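Local coordinates for DNA ligase (Aquifex aeolicus, PDB 3QWU), which is probably an ATP-dependent polynucleotide ligase, related to RNA ligases of the Pab1020 type, which binds adenosine in its nucleotide pocket and calcium nearby, at residues A[27-32]-A[42-47]; A[75-80]-A[214-219]; A[303-308]-A[347-352]. One frame throughout, in Å; residues are numbered along the deposited sequence.

How the contacts relate
The three contacts are antiparallel strand pairs in separate sheets, their centres 29 to 31 Å apart, and none touches another. Contact 2 is the one that lies at the bound adenosine: it supplies Glu78, Glu79, Lys80, Val217 and Lys219 to the pocket, and the side chain of its Glu214 comes within about 4 Å of a calcium ion at the site formed by Asp82, Glu143 and Asp239. Contact 1 belongs to an N-terminal hairpin whose Gly42 lies, at its nearest, about 11 Å from adenosine. Contact 3, in the C-terminal region and across the chain's centre from contact 2, comes nearest the metal through the side chain of Lys304, about 10 Å from the calcium ion.

Contact 1: A[27-32]-A[42-47]; sequences LEYLRF and GTAIFK
Strand 27-32 and segment 42-47 run antiparallel. Leu30 and Ile45 form a hydrogen-bonded pair: Leu30 N gives a nearly straight bond to Ile45 O at 3.0 Å, and Ile45 N returns one to Leu30 O at 2.8 Å. Phe32 N to Thr43 O and Gly42 N to Phe32 O extend the ladder; the positive phi of Gly42 (99°) suits a residue without a side chain. Tyr29 holds CG in the crowded position between backbone N and carbonyl carbon (chi1 65°), which sets its ring alongside Phe46. From the base outward, Tyr29 CB sits over the face of the Phe46 ring, 4.0 Å from its centroid; Tyr29 CG meets Phe46 CE1 at 3.7 Å; Tyr29 CD1 touches Phe46 CZ and, at 4.2 Å, Ala44 CB; and the OH bonds to Ile104 N beyond the pair. The ring planes are 14° apart, but displacement leaves little face-to-face overlap. Leu27 CD2 also touches Phe46 CE1, at 3.5 Å. On the opposite face Leu30 CB faces Ile45 CB, and Phe32 CE1 meets Ile45 CD1 at 3.9 Å. Water 1 links Glu28 O to Lys47 N. Small Ala44 suits the face that carries Tyr29, in an antiparallel beta hairpin joined through the loop that includes residues 33-41.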
loop_
_atom_site.group_PDB
_atom_site.type_symbol
_atom_site.label_atom_id
_atom_site.label_comp_id
_atom_site.label_asym_id
_atom_site.label_seq_id
_atom_site.Cartn_x
_atom_site.Cartn_y
_atom_site.Cartn_z
ATOM N N LEU A 27 -3.563 -1.754 -39.725
ATOM C CA LEU A 27 -2.604 -2.809 -39.470
ATOM C C LEU A 27 -3.256 -3.762 -38.517
ATOM O O LEU A 27 -3.903 -3.340 -37.552
ATOM C CB LEU A 27 -1.315 -2.279 -38.816
ATOM C CG LEU A 27 -0.365 -1.335 -39.559
ATOM C CD1 LEU A 27 -0.997 0.039 -39.794
ATOM C CD2 LEU A 27 0.940 -1.180 -38.753
ATOM N N GLU A 28 -3.044 -5.047 -38.773
ATOM C CA GLU A 28 -3.528 -6.122 -37.917
ATOM C C GLU A 28 -2.289 -6.749 -37.313
ATOM O O GLU A 28 -1.356 -7.058 -38.055
ATOM C CB GLU A 28 -4.295 -7.135 -38.750
ATOM C CG GLU A 28 -5.428 -7.779 -37.977
ATOM C CD GLU A 28 -6.351 -8.624 -38.882
ATOM O OE1 GLU A 28 -6.336 -8.459 -40.129
ATOM O OE2 GLU A 28 -7.088 -9.457 -38.322
ATOM N N TYR A 29 -2.255 -6.896 -35.987
ATOM C CA TYR A 29 -1.031 -7.350 -35.319
ATOM C C TYR A 29 -1.335 -8.120 -34.047
ATOM O O TYR A 29 -2.469 -8.119 -33.575
ATOM C CB TYR A 29 -0.041 -6.177 -35.056
ATOM C CG TYR A 29 -0.489 -5.085 -34.085
ATOM C CD1 TYR A 29 0.149 -4.890 -32.856
ATOM C CD2 TYR A 29 -1.519 -4.220 -34.410
ATOM C CE1 TYR A 29 -0.250 -3.850 -31.977
ATOM C CE2 TYR A 29 -1.934 -3.189 -33.539
ATOM C CZ TYR A 29 -1.302 -3.006 -32.329
ATOM O OH TYR A 29 -1.766 -1.997 -31.500
ATOM N N LEU A 30 -0.326 -8.815 -33.528
ATOM C CA LEU A 30 -0.427 -9.502 -32.237
ATOM C C LEU A 30 0.371 -8.708 -31.219
ATOM O O LEU A 30 1.462 -8.221 -31.536
ATOM C CB LEU A 30 0.099 -10.922 -32.355
ATOM C CG LEU A 30 -0.731 -11.837 -33.285
ATOM C CD1 LEU A 30 -0.447 -11.594 -34.817
ATOM C CD2 LEU A 30 -0.503 -13.273 -32.931
ATOM N N ARG A 31 -0.182 -8.553 -30.015
ATOM C CA ARG A 31 0.401 -7.696 -28.979
ATOM C C ARG A 31 0.574 -8.433 -27.670
ATOM O O ARG A 31 -0.381 -8.998 -27.142
ATOM C CB ARG A 31 -0.518 -6.507 -28.728
ATOM C CG ARG A 31 -0.013 -5.536 -27.674
ATOM C CD ARG A 31 -0.957 -4.376 -27.513
ATOM N NE ARG A 31 -2.169 -4.731 -26.771
ATOM C CZ ARG A 31 -2.293 -4.747 -25.437
ATOM N NH1 ARG A 31 -1.284 -4.463 -24.643
ATOM N NH2 ARG A 31 -3.450 -5.055 -24.896
ATOM N N PHE A 32 1.789 -8.416 -27.139
ATOM C CA PHE A 32 2.067 -9.028 -25.833
ATOM C C PHE A 32 1.579 -8.134 -24.704
ATOM O O PHE A 32 2.162 -7.079 -24.426
ATOM C CB PHE A 32 3.561 -9.352 -25.674
ATOM C CG PHE A 32 3.922 -10.700 -26.216
ATOM C CD1 PHE A 32 4.283 -10.858 -27.535
ATOM C CD2 PHE A 32 3.839 -11.823 -25.410
ATOM C CE1 PHE A 32 4.602 -12.132 -28.031
ATOM C CE2 PHE A 32 4.128 -13.113 -25.895
ATOM C CZ PHE A 32 4.516 -13.272 -27.196
ATOM N N GLY A 42 4.673 -5.650 -24.494
ATOM C CA GLY A 42 4.813 -4.582 -25.460
ATOM C C GLY A 42 5.298 -5.092 -26.797
ATOM O O GLY A 42 5.264 -4.372 -27.795
ATOM N N THR A 43 5.751 -6.336 -26.815
ATOM C CA THR A 43 6.204 -6.966 -28.037
ATOM C C THR A 43 5.026 -7.048 -28.983
ATOM O O THR A 43 3.922 -7.408 -28.571
ATOM C CB THR A 43 6.817 -8.345 -27.727
ATOM O OG1 THR A 43 7.984 -8.130 -26.917
ATOM C CG2 THR A 43 7.169 -9.136 -28.996
ATOM N N ALA A 44 5.270 -6.644 -30.225
ATOM C CA ALA A 44 4.243 -6.485 -31.249
ATOM C C ALA A 44 4.715 -7.286 -32.415
ATOM O O ALA A 44 5.808 -7.035 -32.901
ATOM C CB ALA A 44 4.137 -5.059 -31.666
ATOM N N ILE A 45 3.901 -8.245 -32.847
ATOM C CA ILE A 45 4.228 -9.104 -33.982
ATOM C C ILE A 45 3.418 -8.633 -35.183
ATOM O O ILE A 45 2.191 -8.760 -35.185
ATOM C CB ILE A 45 3.889 -10.607 -33.722
ATOM C CG1 ILE A 45 4.594 -11.095 -32.448
ATOM C CG2 ILE A 45 4.276 -11.479 -34.952
ATOM C CD1 ILE A 45 4.082 -12.417 -31.890
ATOM N N PHE A 46 4.113 -8.112 -36.197
ATOM C CA PHE A 46 3.500 -7.740 -37.443
ATOM C C PHE A 46 3.834 -8.784 -38.472
ATOM O O PHE A 46 4.754 -9.563 -38.291
ATOM C CB PHE A 46 4.025 -6.382 -37.880
ATOM C CG PHE A 46 3.621 -5.254 -36.962
ATOM C CD1 PHE A 46 2.425 -4.566 -37.169
ATOM C CD2 PHE A 46 4.433 -4.885 -35.896
ATOM C CE1 PHE A 46 2.043 -3.503 -36.347
ATOM C CE2 PHE A 46 4.066 -3.817 -35.061
ATOM C CZ PHE A 46 2.850 -3.129 -35.290
ATOM N N LYS A 47 3.110 -8.806 -39.578
ATOM C CA LYS A 47 3.326 -9.866 -40.574
ATOM C C LYS A 47 4.767 -9.854 -41.103
ATOM O O LYS A 47 5.355 -10.907 -41.323
ATOM C CB LYS A 47 2.313 -9.740 -41.711
ATOM C CG LYS A 47 2.467 -10.793 -42.855
ATOM C CD LYS A 47 3.092 -10.195 -44.162
ATOM C CE LYS A 47 3.684 -11.267 -45.117
ATOM N NZ LYS A 47 4.810 -10.682 -45.921
HETATM O O HOH W 1 0.942 -6.698 -39.888
#

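Contact 2: A[75-80]-A[214-219]; sequences FWVEEK and EGVVFK. With ADN (adenosine), chain C.
The KxDG and EGVV motifs of the nucleotidyltransferase fold meet here: the run that begins Lys80-Val81-Asp82 matches the first, whose lysine takes up AMP in related ligases, and Glu214 to Val217 are the EGVV of motif IV. The two antiparallel strands line one side of the adenosine pocket. Backbone bonds pair Trp76 with Lys219 and Glu78 with Val217 in both directions. Lys80, anti at chi1 and bent at its end, forms a salt bridge from NZ to Glu214 OE2 (2.7 Å), approaching from above the carboxylate plane, and bonds to adenosine O4' at 2.8 Å. Lys219, extended, crosses Glu78 at about a right angle; its NZ makes a very short salt bridge to Glu78 OE1 (2.5 Å), donates to adenosine N1 at 2.9 Å and also pairs with Asp158. Glu78 and Asp158 would favour the charged form of Lys219. Base N6 donates to Glu79 O at 2.8 Å, while branched Val217 brings CG2 to 3.6 Å from adenosine N1. On the reverse face Val77 CG2 meets the Phe218 ring edge, 3.5 Å from CD1. Water 2 accepts from Glu214 N and donates to Glu79 OE2, also bonded to Tyr147 OH, and to Lys80 O at 2.6 Å.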
loop_
_atom_site.group_PDB
_atom_site.type_symbol
_atom_site.label_atom_id
_atom_site.label_comp_id
_atom_site.label_asym_id
_atom_site.label_seq_id
_atom_site.Cartn_x
_atom_site.Cartn_y
_atom_site.Cartn_z
ATOM N N PHE A 75 30.512 3.023 -17.700
ATOM C CA PHE A 75 29.138 3.174 -18.057
ATOM C C PHE A 75 28.793 4.608 -18.373
ATOM O O PHE A 75 29.285 5.566 -17.754
ATOM C CB PHE A 75 28.203 2.609 -16.956
ATOM C CG PHE A 75 28.522 3.109 -15.612
ATOM C CD1 PHE A 75 27.938 4.271 -15.143
ATOM C CD2 PHE A 75 29.462 2.458 -14.823
ATOM C CE1 PHE A 75 28.257 4.760 -13.900
ATOM C CE2 PHE A 75 29.805 2.954 -13.613
ATOM C CZ PHE A 75 29.186 4.116 -13.124
ATOM N N TRP A 76 27.909 4.734 -19.341
ATOM C CA TRP A 76 27.370 6.017 -19.720
ATOM C C TRP A 76 26.179 6.391 -18.803
ATOM O O TRP A 76 25.343 5.553 -18.471
ATOM C CB TRP A 76 26.922 5.961 -21.186
ATOM C CG TRP A 76 28.056 5.903 -22.182
ATOM C CD1 TRP A 76 28.581 4.796 -22.760
ATOM C CD2 TRP A 76 28.778 7.011 -22.711
ATOM N NE1 TRP A 76 29.571 5.134 -23.634
ATOM C CE2 TRP A 76 29.722 6.492 -23.624
ATOM C CE3 TRP A 76 28.713 8.398 -22.514
ATOM C CZ2 TRP A 76 30.601 7.300 -24.329
ATOM C CZ3 TRP A 76 29.587 9.209 -23.235
ATOM C CH2 TRP A 76 30.528 8.652 -24.117
ATOM N N VAL A 77 26.114 7.656 -18.444
ATOM C CA VAL A 77 25.054 8.181 -17.596
ATOM C C VAL A 77 24.227 9.089 -18.427
ATOM O O VAL A 77 24.741 10.000 -19.034
ATOM C CB VAL A 77 25.651 8.880 -16.418
ATOM C CG1 VAL A 77 24.596 9.573 -15.586
ATOM C CG2 VAL A 77 26.404 7.816 -15.561
ATOM N N GLU A 78 22.952 8.762 -18.535
ATOM C CA GLU A 78 21.965 9.518 -19.320
ATOM C C GLU A 78 20.826 10.041 -18.429
ATOM O O GLU A 78 20.511 9.425 -17.442
ATOM C CB GLU A 78 21.335 8.625 -20.391
ATOM C CG GLU A 78 22.289 8.271 -21.449
ATOM C CD GLU A 78 21.643 7.502 -22.584
ATOM O OE1 GLU A 78 20.556 6.903 -22.411
ATOM O OE2 GLU A 78 22.238 7.533 -23.665
ATOM N N GLU A 79 20.202 11.154 -18.813
ATOM C CA GLU A 79 19.068 11.676 -18.074
ATOM C C GLU A 79 17.853 10.787 -18.317
ATOM O O GLU A 79 17.588 10.381 -19.442
ATOM C CB GLU A 79 18.702 13.106 -18.463
ATOM C CG GLU A 79 17.434 13.587 -17.680
ATOM C CD GLU A 79 16.912 14.977 -18.087
ATOM O OE1 GLU A 79 17.476 15.561 -19.020
ATOM O OE2 GLU A 79 15.945 15.480 -17.471
ATOM N N LYS A 80 17.151 10.493 -17.230
ATOM C CA LYS A 80 15.904 9.800 -17.277
ATOM C C LYS A 80 14.784 10.878 -17.324
ATOM O O LYS A 80 14.590 11.701 -16.409
ATOM C CB LYS A 80 15.748 8.851 -16.063
ATOM C CG LYS A 80 14.636 7.841 -16.325
ATOM C CD LYS A 80 14.233 6.960 -15.174
ATOM C CE LYS A 80 12.800 6.297 -15.479
ATOM N NZ LYS A 80 11.752 7.205 -16.251
ATOM N N GLU A 214 14.128 13.889 -13.157
ATOM C CA GLU A 214 13.658 12.617 -12.607
ATOM C C GLU A 214 14.773 11.758 -12.016
ATOM O O GLU A 214 14.597 11.134 -10.979
ATOM C CB GLU A 214 12.880 11.807 -13.618
ATOM C CG GLU A 214 12.213 10.635 -12.933
ATOM C CD GLU A 214 11.311 9.870 -13.874
ATOM O OE1 GLU A 214 10.172 9.561 -13.449
ATOM O OE2 GLU A 214 11.722 9.604 -15.030
ATOM N N GLY A 215 15.942 11.777 -12.644
ATOM C CA GLY A 215 16.981 10.810 -12.352
ATOM C C GLY A 215 17.867 10.532 -13.543
ATOM O O GLY A 215 17.910 11.316 -14.479
ATOM N N VAL A 216 18.598 9.430 -13.494
ATOM C CA VAL A 216 19.433 9.018 -14.601
ATOM C C VAL A 216 19.242 7.550 -14.886
ATOM O O VAL A 216 18.752 6.796 -14.029
ATOM C CB VAL A 216 20.937 9.300 -14.277
ATOM C CG1 VAL A 216 21.136 10.773 -13.971
ATOM C CG2 VAL A 216 21.411 8.406 -13.084
ATOM N N VAL A 217 19.634 7.147 -16.104
ATOM C CA VAL A 217 19.826 5.721 -16.460
ATOM C C VAL A 217 21.279 5.418 -16.714
ATOM O O VAL A 217 21.928 6.110 -17.454
ATOM C CB VAL A 217 19.051 5.330 -17.737
ATOM C CG1 VAL A 217 19.147 3.824 -17.996
ATOM C CG2 VAL A 217 17.619 5.730 -17.606
ATOM N N PHE A 218 21.793 4.364 -16.095
ATOM C CA PHE A 218 23.174 3.960 -16.277
ATOM C C PHE A 218 23.225 2.847 -17.327
ATOM O O PHE A 218 22.407 1.940 -17.271
ATOM C CB PHE A 218 23.731 3.444 -14.956
ATOM C CG PHE A 218 23.639 4.434 -13.824
ATOM C CD1 PHE A 218 24.548 5.457 -13.724
ATOM C CD2 PHE A 218 22.672 4.299 -12.836
ATOM C CE1 PHE A 218 24.523 6.353 -12.688
ATOM C CE2 PHE A 218 22.621 5.192 -11.811
ATOM C CZ PHE A 218 23.578 6.247 -11.738
ATOM N N LYS A 219 24.162 2.939 -18.279
ATOM C CA LYS A 219 24.273 1.981 -19.435
ATOM C C LYS A 219 25.688 1.479 -19.665
ATOM O O LYS A 219 26.546 2.217 -20.122
ATOM C CB LYS A 219 23.758 2.599 -20.727
ATOM C CG LYS A 219 22.386 3.215 -20.532
ATOM C CD LYS A 219 21.614 3.581 -21.791
ATOM C CE LYS A 219 20.232 4.195 -21.394
ATOM N NZ LYS A 219 19.425 4.721 -22.564
HETATM O "O5'" ADN C . 11.871 1.808 -17.368
HETATM C "C5'" ADN C . 12.510 3.082 -17.452
HETATM C "C4'" ADN C . 11.697 4.001 -18.355
HETATM O "O4'" ADN C . 12.200 5.372 -18.317
HETATM C "C3'" ADN C . 11.794 3.558 -19.809
HETATM O "O3'" ADN C . 10.805 2.617 -20.218
HETATM C "C2'" ADN C . 11.720 4.862 -20.596
HETATM O "O2'" ADN C . 10.421 5.060 -21.127
HETATM C "C1'" ADN C . 12.057 5.983 -19.616
HETATM N N9 ADN C . 13.310 6.691 -19.924
HETATM C C8 ADN C . 13.463 8.031 -19.801
HETATM N N7 ADN C . 14.710 8.436 -20.137
HETATM C C5 ADN C . 15.377 7.297 -20.455
HETATM C C6 ADN C . 16.756 7.001 -20.859
HETATM N N6 ADN C . 17.614 8.052 -20.989
HETATM N N1 ADN C . 17.087 5.704 -21.143
HETATM C C2 ADN C . 16.180 4.696 -20.987
HETATM N N3 ADN C . 14.895 4.903 -20.579
HETATM C C4 ADN C . 14.458 6.156 -20.325
HETATM O O HOH W 2 14.520 14.274 -15.838
#

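Contact 3: A[303-308]-A[347-352]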
loop_
_atom_site.group_PDB
_atom_site.type_symbol
_atom_site.label_atom_id
_atom_site.label_comp_id
_atom_site.label_asym_id
_atom_site.label_seq_id
_atom_site.Cartn_x
_atom_site.Cartn_y
_atom_site.Cartn_z
ATOM N N TYR A 303 -11.260 13.736 -10.335
ATOM C CA TYR A 303 -10.809 13.520 -11.691
ATOM C C TYR A 303 -9.527 14.326 -12.002
ATOM O O TYR A 303 -9.244 15.331 -11.324
ATOM C CB TYR A 303 -11.953 13.909 -12.662
ATOM C CG TYR A 303 -12.315 15.381 -12.667
ATOM C CD1 TYR A 303 -13.352 15.864 -11.893
ATOM C CD2 TYR A 303 -11.636 16.293 -13.483
ATOM C CE1 TYR A 303 -13.694 17.219 -11.890
ATOM C CE2 TYR A 303 -11.983 17.654 -13.484
ATOM C CZ TYR A 303 -13.007 18.087 -12.682
ATOM O OH TYR A 303 -13.377 19.402 -12.681
ATOM N N LYS A 304 -8.773 13.876 -13.006
ATOM C CA LYS A 304 -7.628 14.633 -13.567
ATOM C C LYS A 304 -7.981 15.111 -14.959
ATOM O O LYS A 304 -8.538 14.356 -15.714
ATOM C CB LYS A 304 -6.379 13.762 -13.684
ATOM C CG LYS A 304 -5.796 13.273 -12.378
ATOM C CD LYS A 304 -4.286 12.962 -12.522
ATOM C CE LYS A 304 -3.800 11.846 -11.620
ATOM N NZ LYS A 304 -2.369 11.805 -11.679
ATOM N N THR A 305 -7.662 16.346 -15.306
ATOM C CA THR A 305 -7.951 16.838 -16.657
ATOM C C THR A 305 -6.675 16.753 -17.478
ATOM O O THR A 305 -5.620 17.071 -16.986
ATOM C CB THR A 305 -8.551 18.313 -16.657
ATOM O OG1 THR A 305 -9.884 18.306 -16.088
ATOM C CG2 THR A 305 -8.643 18.903 -18.084
ATOM N N PHE A 306 -6.793 16.311 -18.724
ATOM C CA PHE A 306 -5.674 16.223 -19.686
ATOM C C PHE A 306 -5.957 17.056 -20.893
ATOM O O PHE A 306 -7.128 17.164 -21.266
ATOM C CB PHE A 306 -5.493 14.785 -20.134
ATOM C CG PHE A 306 -5.009 13.919 -19.050
ATOM C CD1 PHE A 306 -5.872 13.462 -18.085
ATOM C CD2 PHE A 306 -3.691 13.600 -18.949
ATOM C CE1 PHE A 306 -5.411 12.682 -17.049
ATOM C CE2 PHE A 306 -3.243 12.797 -17.933
ATOM C CZ PHE A 306 -4.088 12.359 -16.979
ATOM N N THR A 307 -4.929 17.660 -21.492
ATOM C CA THR A 307 -5.139 18.452 -22.706
ATOM C C THR A 307 -4.069 18.187 -23.751
ATOM O O THR A 307 -2.908 18.123 -23.443
ATOM C CB THR A 307 -5.247 19.984 -22.416
ATOM O OG1 THR A 307 -5.502 20.701 -23.647
ATOM C CG2 THR A 307 -3.976 20.539 -21.794
ATOM N N CYS A 308 -4.449 17.997 -24.995
ATOM C CA CYS A 308 -3.456 17.680 -26.033
ATOM C C CYS A 308 -3.994 18.021 -27.418
ATOM O O CYS A 308 -5.179 18.293 -27.573
ATOM C CB CYS A 308 -3.024 16.225 -25.914
ATOM S SG CYS A 308 -4.404 15.049 -26.049
ATOM N N GLU A 347 -9.427 18.099 -24.830
ATOM C CA GLU A 347 -9.353 18.157 -23.372
ATOM C C GLU A 347 -10.234 17.065 -22.857
ATOM O O GLU A 347 -11.347 16.920 -23.324
ATOM C CB GLU A 347 -9.892 19.487 -22.812
ATOM C CG GLU A 347 -9.101 20.735 -23.146
ATOM C CD GLU A 347 -9.572 21.952 -22.352
ATOM O OE1 GLU A 347 -10.236 21.799 -21.301
ATOM O OE2 GLU A 347 -9.255 23.081 -22.788
ATOM N N PHE A 348 -9.773 16.310 -21.871
ATOM C CA PHE A 348 -10.616 15.255 -21.335
ATOM C C PHE A 348 -10.299 14.941 -19.886
ATOM O O PHE A 348 -9.218 15.262 -19.382
ATOM C CB PHE A 348 -10.548 13.989 -22.217
ATOM C CG PHE A 348 -9.245 13.259 -22.139
ATOM C CD1 PHE A 348 -8.206 13.565 -23.006
ATOM C CD2 PHE A 348 -9.060 12.219 -21.212
ATOM C CE1 PHE A 348 -6.978 12.870 -22.935
ATOM C CE2 PHE A 348 -7.846 11.524 -21.142
ATOM C CZ PHE A 348 -6.801 11.856 -21.979
ATOM N N ASP A 349 -11.272 14.301 -19.240
ATOM C CA ASP A 349 -11.176 13.951 -17.860
ATOM C C ASP A 349 -10.982 12.439 -17.660
ATOM O O ASP A 349 -11.626 11.633 -18.343
ATOM C CB ASP A 349 -12.445 14.434 -17.160
ATOM C CG ASP A 349 -12.520 15.976 -17.057
ATOM O OD1 ASP A 349 -11.479 16.683 -17.237
ATOM O OD2 ASP A 349 -13.628 16.488 -16.741
ATOM N N LYS A 350 -10.059 12.060 -16.773
ATOM C CA LYS A 350 -10.075 10.727 -16.177
ATOM C C LYS A 350 -10.751 10.917 -14.799
ATOM O O LYS A 350 -10.221 11.615 -13.927
ATOM C CB LYS A 350 -8.656 10.107 -16.044
ATOM C CG LYS A 350 -7.969 9.731 -17.391
ATOM C CD LYS A 350 -6.443 9.370 -17.276
ATOM C CE LYS A 350 -5.700 9.726 -18.621
ATOM N NZ LYS A 350 -4.415 9.017 -18.876
ATOM N N VAL A 351 -11.953 10.369 -14.659
ATOM C CA VAL A 351 -12.744 10.412 -13.432
ATOM C C VAL A 351 -12.471 9.117 -12.683
ATOM O O VAL A 351 -12.750 8.043 -13.225
ATOM C CB VAL A 351 -14.302 10.476 -13.741
ATOM C CG1 VAL A 351 -15.144 10.407 -12.456
ATOM C CG2 VAL A 351 -14.678 11.738 -14.596
ATOM N N PHE A 352 -11.941 9.214 -11.463
ATOM C CA PHE A 352 -11.693 8.057 -10.593
ATOM C C PHE A 352 -12.941 7.718 -9.767
ATOM O O PHE A 352 -13.186 8.319 -8.709
ATOM C CB PHE A 352 -10.512 8.380 -9.658
ATOM C CG PHE A 352 -9.224 8.650 -10.402
ATOM C CD1 PHE A 352 -8.341 7.619 -10.689
ATOM C CD2 PHE A 352 -8.948 9.923 -10.894
ATOM C CE1 PHE A 352 -7.182 7.868 -11.418
ATOM C CE2 PHE A 352 -7.797 10.176 -11.627
ATOM C CZ PHE A 352 -6.906 9.169 -11.868
#
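Thr305 OG1 donates to Asp349 OD1 at 2.5 Å, meeting the carboxylate from 31° above its plane. The two residues form a non-hydrogen-bonded pair, and their small side chains lie side by side, pointing the same way. The other oxygen, Asp349 OD2, is paired with Arg335 on strand 330-340 and also lies over one face of the Tyr303 ring. Lys304 and Lys350 exchange two backbone bonds, as do Phe306 and Phe348, the shortest running from Phe306 N to Phe348 O at 2.7 Å and nearly along the carbonyl axis. This ladder joins strands 303-310 and 343-352 in a three-stranded antiparallel sheet of the Pab1020-type C-terminal region.

On the other face the Lys350 and Phe306 side chains cross at about a right angle. Lys350 CE lies over the Phe306 ring face, offset toward the rim and 3.6 Å from the centroid, and NZ makes a cation-pi contact at 4.2 Å from that centroid while bonding to Pro139 O. Phe306 CB in turn covers the face of the Phe348 ring, 3.9 Å from its centroid. At the far end Lys304 CG touches the edge of the Phe352 ring, 3.8 Å from CE2, and Lys304 NZ goes on to a salt bridge with Glu142. One face is thus held largely by charge and hydroxyl, the other by aromatic rings, one of them under the Lys350 chain; Thr305 and Arg335 together probably stabilise the negative charge of Asp349.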